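Local coordinates for Pap fimbrial major pilin protein (PDB 2UY6) that polymerises into the thick, right-handed helical rod of the P pilus, through which Escherichia coli colonises the epithelium of specific host organs, at residues Leu101-Gln106 against Tyr133-Lys138; Ser23-Ser28 against Asp55-Asn60. The protein carries 2 engineered substitutions. One frame throughout, in Å; residues are numbered along the deposited sequence.

Contact 1: residues Leu101-Gln106 against Tyr133-Lys138; sequences LAIVVQ and YTAVVK. Engineered in segment 101-106: Leu101 (natural residue Thr).
Six backbone hydrogen bonds join strands 101-106 and 133-138, neighbours in the antiparallel sheet of the immunoglobulin-like pilin fold, paired at Ala102 with Lys138, Val104 with Val136 and Gln106 with Thr134. Shortest is Ala102 N to Lys138 O, 2.7 Å, the donor lying nearly along the C=O axis; straightest is Val104 N to Val136 O, at 171°. At the Gln106 end one carbonyl is gripped twice: Thr134 N donates to Gln106 O at 2.9 Å, and a water donates to it at 3.0 Å while lying 2.6 Å from Thr134 OG1. A chi1 of 38° sets that hydroxyl between the backbone N and carbonyl carbon, beside Gln106 CB.

On the same face, Val104 and Val136 stand side by side, Val136 CG2 meeting Val104 CB at 3.7 Å. Lys138 crosses Val104 obliquely, CE near Val104 CG2, and its NZ goes on to a salt bridge with Glu92. The other face carries Ile103, Val105, Ala135 and Val137, with Val105 CG2 meeting Ala135 CB at 3.9 Å. At the ends, Val105 CG1 approaches Tyr133 CB, and the engineered Leu101 lays CD1 on Val137 CG1, 3.7 Å away.

Strand 130-139 is flanked on its far side by strand 52-59 through Tyr133 and Ala135, whereas Ile103 makes backbone hydrogen bonds with Leu93 of strand 93-94. Tyr133 makes a T-shaped stack with Phe81 of strand 77-86, while Ile103 also packs on a chain of another protein.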
loop_
_atom_site.group_PDB
_atom_site.type_symbol
_atom_site.label_atom_id
_atom_site.label_comp_id
_atom_site.label_asym_id
_atom_site.label_seq_id
_atom_site.Cartn_x
_atom_site.Cartn_y
_atom_site.Cartn_z
ATOM N N LEU B 101 -36.592 7.649 -11.810
ATOM C CA LEU B 101 -35.380 7.934 -12.557
ATOM C C LEU B 101 -34.269 6.914 -12.302
ATOM O O LEU B 101 -34.285 6.174 -11.312
ATOM C CB LEU B 101 -34.879 9.334 -12.206
ATOM C CG LEU B 101 -35.913 10.454 -12.352
ATOM C CD1 LEU B 101 -35.295 11.778 -11.909
ATOM C CD2 LEU B 101 -36.392 10.525 -13.796
ATOM N N ALA B 102 -33.306 6.885 -13.214
ATOM C CA ALA B 102 -32.160 5.989 -13.130
ATOM C C ALA B 102 -30.910 6.763 -13.567
ATOM O O ALA B 102 -31.011 7.743 -14.313
ATOM C CB ALA B 102 -32.377 4.791 -14.037
ATOM N N ILE B 103 -29.740 6.337 -13.096
ATOM C CA ILE B 103 -28.493 7.002 -13.453
ATOM C C ILE B 103 -27.613 6.123 -14.327
ATOM O O ILE B 103 -27.433 4.937 -14.057
ATOM C CB ILE B 103 -27.686 7.416 -12.208
ATOM C CG1 ILE B 103 -28.483 8.430 -11.386
ATOM C CG2 ILE B 103 -26.340 8.023 -12.633
ATOM C CD1 ILE B 103 -27.771 8.898 -10.134
ATOM N N VAL B 104 -27.068 6.731 -15.373
ATOM C CA VAL B 104 -26.201 6.059 -16.331
ATOM C C VAL B 104 -24.811 6.710 -16.301
ATOM O O VAL B 104 -24.691 7.938 -16.303
ATOM C CB VAL B 104 -26.822 6.155 -17.747
ATOM C CG1 VAL B 104 -25.759 5.994 -18.818
ATOM C CG2 VAL B 104 -27.891 5.082 -17.897
ATOM N N VAL B 105 -23.764 5.888 -16.259
ATOM C CA VAL B 105 -22.402 6.410 -16.208
ATOM C C VAL B 105 -21.536 5.893 -17.348
ATOM O O VAL B 105 -21.450 4.681 -17.595
ATOM C CB VAL B 105 -21.721 6.078 -14.853
ATOM C CG1 VAL B 105 -20.297 6.655 -14.815
ATOM C CG2 VAL B 105 -22.545 6.653 -13.715
ATOM N N GLN B 106 -20.898 6.840 -18.032
ATOM C CA GLN B 106 -20.036 6.564 -19.172
ATOM C C GLN B 106 -18.567 6.815 -18.819
ATOM O O GLN B 106 -18.209 7.867 -18.279
ATOM C CB GLN B 106 -20.462 7.448 -20.350
ATOM C CG GLN B 106 -19.816 7.103 -21.680
ATOM C CD GLN B 106 -20.438 7.861 -22.846
ATOM O OE1 GLN B 106 -21.655 7.796 -23.070
ATOM N NE2 GLN B 106 -19.605 8.582 -23.598
ATOM N N TYR B 133 -15.323 10.255 -15.881
ATOM C CA TYR B 133 -16.582 9.618 -16.262
ATOM C C TYR B 133 -17.634 10.721 -16.390
ATOM O O TYR B 133 -17.406 11.863 -15.987
ATOM C CB TYR B 133 -17.085 8.639 -15.191
ATOM C CG TYR B 133 -16.197 7.456 -14.879
ATOM C CD1 TYR B 133 -15.181 7.543 -13.921
ATOM C CD2 TYR B 133 -16.384 6.239 -15.528
ATOM C CE1 TYR B 133 -14.374 6.441 -13.623
ATOM C CE2 TYR B 133 -15.585 5.139 -15.239
ATOM C CZ TYR B 133 -14.584 5.247 -14.290
ATOM O OH TYR B 133 -13.796 4.156 -14.031
ATOM N N THR B 134 -18.780 10.382 -16.964
ATOM C CA THR B 134 -19.880 11.334 -17.071
ATOM C C THR B 134 -21.119 10.577 -16.638
ATOM O O THR B 134 -21.239 9.376 -16.871
ATOM C CB THR B 134 -20.086 11.869 -18.499
ATOM O OG1 THR B 134 -19.856 10.820 -19.440
ATOM C CG2 THR B 134 -19.160 13.035 -18.773
ATOM N N ALA B 135 -22.031 11.276 -15.984
ATOM C CA ALA B 135 -23.244 10.641 -15.512
ATOM C C ALA B 135 -24.462 11.437 -15.935
ATOM O O ALA B 135 -24.474 12.669 -15.856
ATOM C CB ALA B 135 -23.198 10.509 -13.997
ATOM N N VAL B 136 -25.485 10.718 -16.380
ATOM C CA VAL B 136 -26.735 11.332 -16.815
ATOM C C VAL B 136 -27.918 10.698 -16.099
ATOM O O VAL B 136 -27.915 9.503 -15.797
ATOM C CB VAL B 136 -26.962 11.155 -18.338
ATOM C CG1 VAL B 136 -25.961 11.986 -19.128
ATOM C CG2 VAL B 136 -26.821 9.688 -18.703
ATOM N N VAL B 137 -28.928 11.507 -15.821
ATOM C CA VAL B 137 -30.136 11.023 -15.168
ATOM C C VAL B 137 -31.219 10.876 -16.242
ATOM O O VAL B 137 -31.335 11.723 -17.130
ATOM C CB VAL B 137 -30.626 12.020 -14.096
ATOM C CG1 VAL B 137 -31.950 11.546 -13.499
ATOM C CG2 VAL B 137 -29.572 12.164 -13.014
ATOM N N LYS B 138 -31.994 9.798 -16.180
ATOM C CA LYS B 138 -33.061 9.603 -17.153
ATOM C C LYS B 138 -34.162 8.714 -16.598
ATOM O O LYS B 138 -34.005 8.113 -15.538
ATOM C CB LYS B 138 -32.512 9.002 -18.449
ATOM C CG LYS B 138 -32.164 7.532 -18.381
ATOM C CD LYS B 138 -31.529 7.092 -19.684
ATOM C CE LYS B 138 -31.546 5.592 -19.829
ATOM N NZ LYS B 138 -32.950 5.097 -19.890
HETATM O O HOH W 1 -17.565 9.875 -20.353
#

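Contact 2: residues Ser23-Ser28 against Asp55-Asn60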
loop_
_atom_site.group_PDB
_atom_site.type_symbol
_atom_site.label_atom_id
_atom_site.label_comp_id
_atom_site.label_asym_id
_atom_site.label_seq_id
_atom_site.Cartn_x
_atom_site.Cartn_y
_atom_site.Cartn_z
ATOM N N SER B 23 -6.247 5.761 -2.800
ATOM C CA SER B 23 -7.232 6.477 -2.009
ATOM C C SER B 23 -7.934 7.391 -3.019
ATOM O O SER B 23 -7.295 7.864 -3.962
ATOM C CB SER B 23 -6.528 7.308 -0.936
ATOM O OG SER B 23 -7.460 7.981 -0.110
ATOM N N ILE B 24 -9.235 7.632 -2.865
ATOM C CA ILE B 24 -9.910 8.517 -3.824
ATOM C C ILE B 24 -10.526 9.766 -3.193
ATOM O O ILE B 24 -10.755 9.832 -1.982
ATOM C CB ILE B 24 -11.033 7.786 -4.644
ATOM C CG1 ILE B 24 -12.379 7.865 -3.923
ATOM C CG2 ILE B 24 -10.662 6.340 -4.886
ATOM C CD1 ILE B 24 -12.431 7.164 -2.616
ATOM N N SER B 25 -10.767 10.770 -4.028
ATOM C CA SER B 25 -11.392 12.007 -3.579
ATOM C C SER B 25 -11.969 12.760 -4.774
ATOM O O SER B 25 -11.632 12.475 -5.922
ATOM C CB SER B 25 -10.385 12.881 -2.832
ATOM O OG SER B 25 -9.287 13.193 -3.655
ATOM N N GLN B 26 -12.837 13.725 -4.497
ATOM C CA GLN B 26 -13.470 14.488 -5.556
ATOM C C GLN B 26 -13.489 15.976 -5.233
ATOM O O GLN B 26 -13.019 16.393 -4.170
ATOM C CB GLN B 26 -14.897 13.979 -5.765
ATOM C CG GLN B 26 -14.953 12.518 -6.142
ATOM C CD GLN B 26 -16.354 12.033 -6.423
ATOM O OE1 GLN B 26 -17.147 11.821 -5.510
ATOM N NE2 GLN B 26 -16.672 11.863 -7.701
ATOM N N LYS B 27 -14.024 16.777 -6.155
ATOM C CA LYS B 27 -14.108 18.215 -5.940
ATOM C C LYS B 27 -14.981 18.476 -4.710
ATOM O O LYS B 27 -14.779 19.456 -3.987
ATOM C CB LYS B 27 -14.696 18.904 -7.175
ATOM N N SER B 28 -15.942 17.592 -4.462
ATOM C CA SER B 28 -16.817 17.753 -3.307
ATOM C C SER B 28 -16.381 16.877 -2.119
ATOM O O SER B 28 -16.112 15.683 -2.266
ATOM C CB SER B 28 -18.267 17.448 -3.696
ATOM O OG SER B 28 -18.397 16.160 -4.269
ATOM N N ASP B 55 -15.537 12.907 -11.765
ATOM C CA ASP B 55 -14.095 12.685 -11.716
ATOM C C ASP B 55 -13.617 12.136 -10.375
ATOM O O ASP B 55 -13.973 12.641 -9.310
ATOM C CB ASP B 55 -13.349 13.974 -12.049
ATOM C CG ASP B 55 -13.598 14.431 -13.471
ATOM O OD1 ASP B 55 -13.551 13.589 -14.392
ATOM O OD2 ASP B 55 -13.836 15.633 -13.677
ATOM N N ILE B 56 -12.813 11.084 -10.445
ATOM C CA ILE B 56 -12.285 10.437 -9.255
ATOM C C ILE B 56 -10.769 10.558 -9.235
ATOM O O ILE B 56 -10.087 10.012 -10.101
ATOM C CB ILE B 56 -12.665 8.938 -9.224
ATOM C CG1 ILE B 56 -14.183 8.786 -9.287
ATOM C CG2 ILE B 56 -12.146 8.293 -7.952
ATOM C CD1 ILE B 56 -14.641 7.346 -9.433
ATOM N N GLU B 57 -10.245 11.284 -8.253
ATOM C CA GLU B 57 -8.806 11.460 -8.135
ATOM C C GLU B 57 -8.168 10.342 -7.307
ATOM O O GLU B 57 -8.550 10.107 -6.161
ATOM C CB GLU B 57 -8.482 12.831 -7.521
ATOM C CG GLU B 57 -7.024 12.973 -7.065
ATOM C CD GLU B 57 -6.566 14.422 -6.890
ATOM O OE1 GLU B 57 -7.326 15.242 -6.324
ATOM O OE2 GLU B 57 -5.432 14.735 -7.310
ATOM N N LEU B 58 -7.212 9.646 -7.921
ATOM C CA LEU B 58 -6.479 8.561 -7.271
ATOM C C LEU B 58 -5.267 9.163 -6.572
ATOM O O LEU B 58 -4.382 9.704 -7.228
ATOM C CB LEU B 58 -6.014 7.533 -8.307
ATOM C CG LEU B 58 -7.160 6.901 -9.101
ATOM C CD1 LEU B 58 -6.638 5.955 -10.180
ATOM C CD2 LEU B 58 -8.057 6.165 -8.141
ATOM N N VAL B 59 -5.231 9.082 -5.244
ATOM C CA VAL B 59 -4.111 9.636 -4.485
ATOM C C VAL B 59 -3.424 8.627 -3.561
ATOM O O VAL B 59 -3.892 7.501 -3.380
ATOM C CB VAL B 59 -4.565 10.843 -3.637
ATOM C CG1 VAL B 59 -5.127 11.918 -4.540
ATOM C CG2 VAL B 59 -5.614 10.410 -2.614
ATOM N N ASN B 60 -2.304 9.052 -2.987
ATOM C CA ASN B 60 -1.518 8.231 -2.070
ATOM C C ASN B 60 -1.140 6.860 -2.613
ATOM O O ASN B 60 -0.965 5.918 -1.847
ATOM C CB ASN B 60 -2.252 8.061 -0.736
ATOM C CG ASN B 60 -2.618 9.391 -0.102
ATOM O OD1 ASN B 60 -1.913 10.387 -0.269
ATOM N ND2 ASN B 60 -3.721 9.412 0.637
HETATM O O HOH W 2 -14.179 15.445 -8.645
#
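The carboxamide of Gln26 turns its edge to Asp55 O: the acceptor lies in the amide plane, and NE2 donates to it over 3.2 Å. Relative to the carbonyl plane, however, the donor stands 55° above it, so the bond bypasses the lone pairs. An extended chain beyond CG carries the amide there, with Gln26 CG itself 3.3 Å from Asp55 O. A water bound to Lys27 N supplies that oxygen with a second donor, linking the segments just where regular pairing stops. At the other end the amide of Asn60 brings ND2 to within 3.8 Å of Ser23 CB, and the same ND2 makes a weak hydrogen bond to an acidic side chain of another protein.

Between these ends runs a short antiparallel pairing. Ser23 and Val59 form a hydrogen-bonded pair, Val59 N reaching Ser23 O at 2.7 Å in an almost linear bond. Ser25 N reaches Glu57 O along a lone pair but bent to 135°; the return bond from Glu57 N is straighter. The disulfide Cys22-Cys61 lies just beyond these segments and joins the chain next to both strands. Strand 23-25 is outermost within this chain in a sheet of the incomplete immunoglobulin-like pilin fold, and Ile24 continues the backbone bonding to a chain of another protein, consistent with the completion of a pilin by its chaperone.

Ile24 and Ile56 lie side by side, CB of Ile24 touching CG2 of Ile56 at 3.5 Å. Ile24 CG1 takes the crowded position between backbone N and carbonyl carbon (chi1 89°), leaving CG2 to reach Leu58 CD2 at 4.2 Å. On the opposite face Val59 CG2 presses on Ser23 CB at 3.6 Å, and Ser23 OG is hydrogen-bonded to an acidic side chain of the other protein. Glu57 extends past Ser25, its OE2 bound by Asn129 ND2.

From the N-terminal strand 11-18 the chain enters strand 23-25, whose return partner, strand 52-59, closes contact 2 around a loop containing strand 32-34 and helix 40-45. After strands 77-86 and 93-94 comes strand 101-106; contact 1 closes when strand 130-139 comes back beside it. The two loops follow in series, neither nesting nor crossing. They belong nevertheless to one antiparallel sheet, because strands 52-59 and 130-139 are neighbours: contact 2 ties in its 23-25 edge, and contact 1 joins strand 130-139 to strand 101-106, which leads on to strand 93-94. Their centres are about 19 Å apart, with Tyr133 packing against Asp55 and Ile56 where they meet.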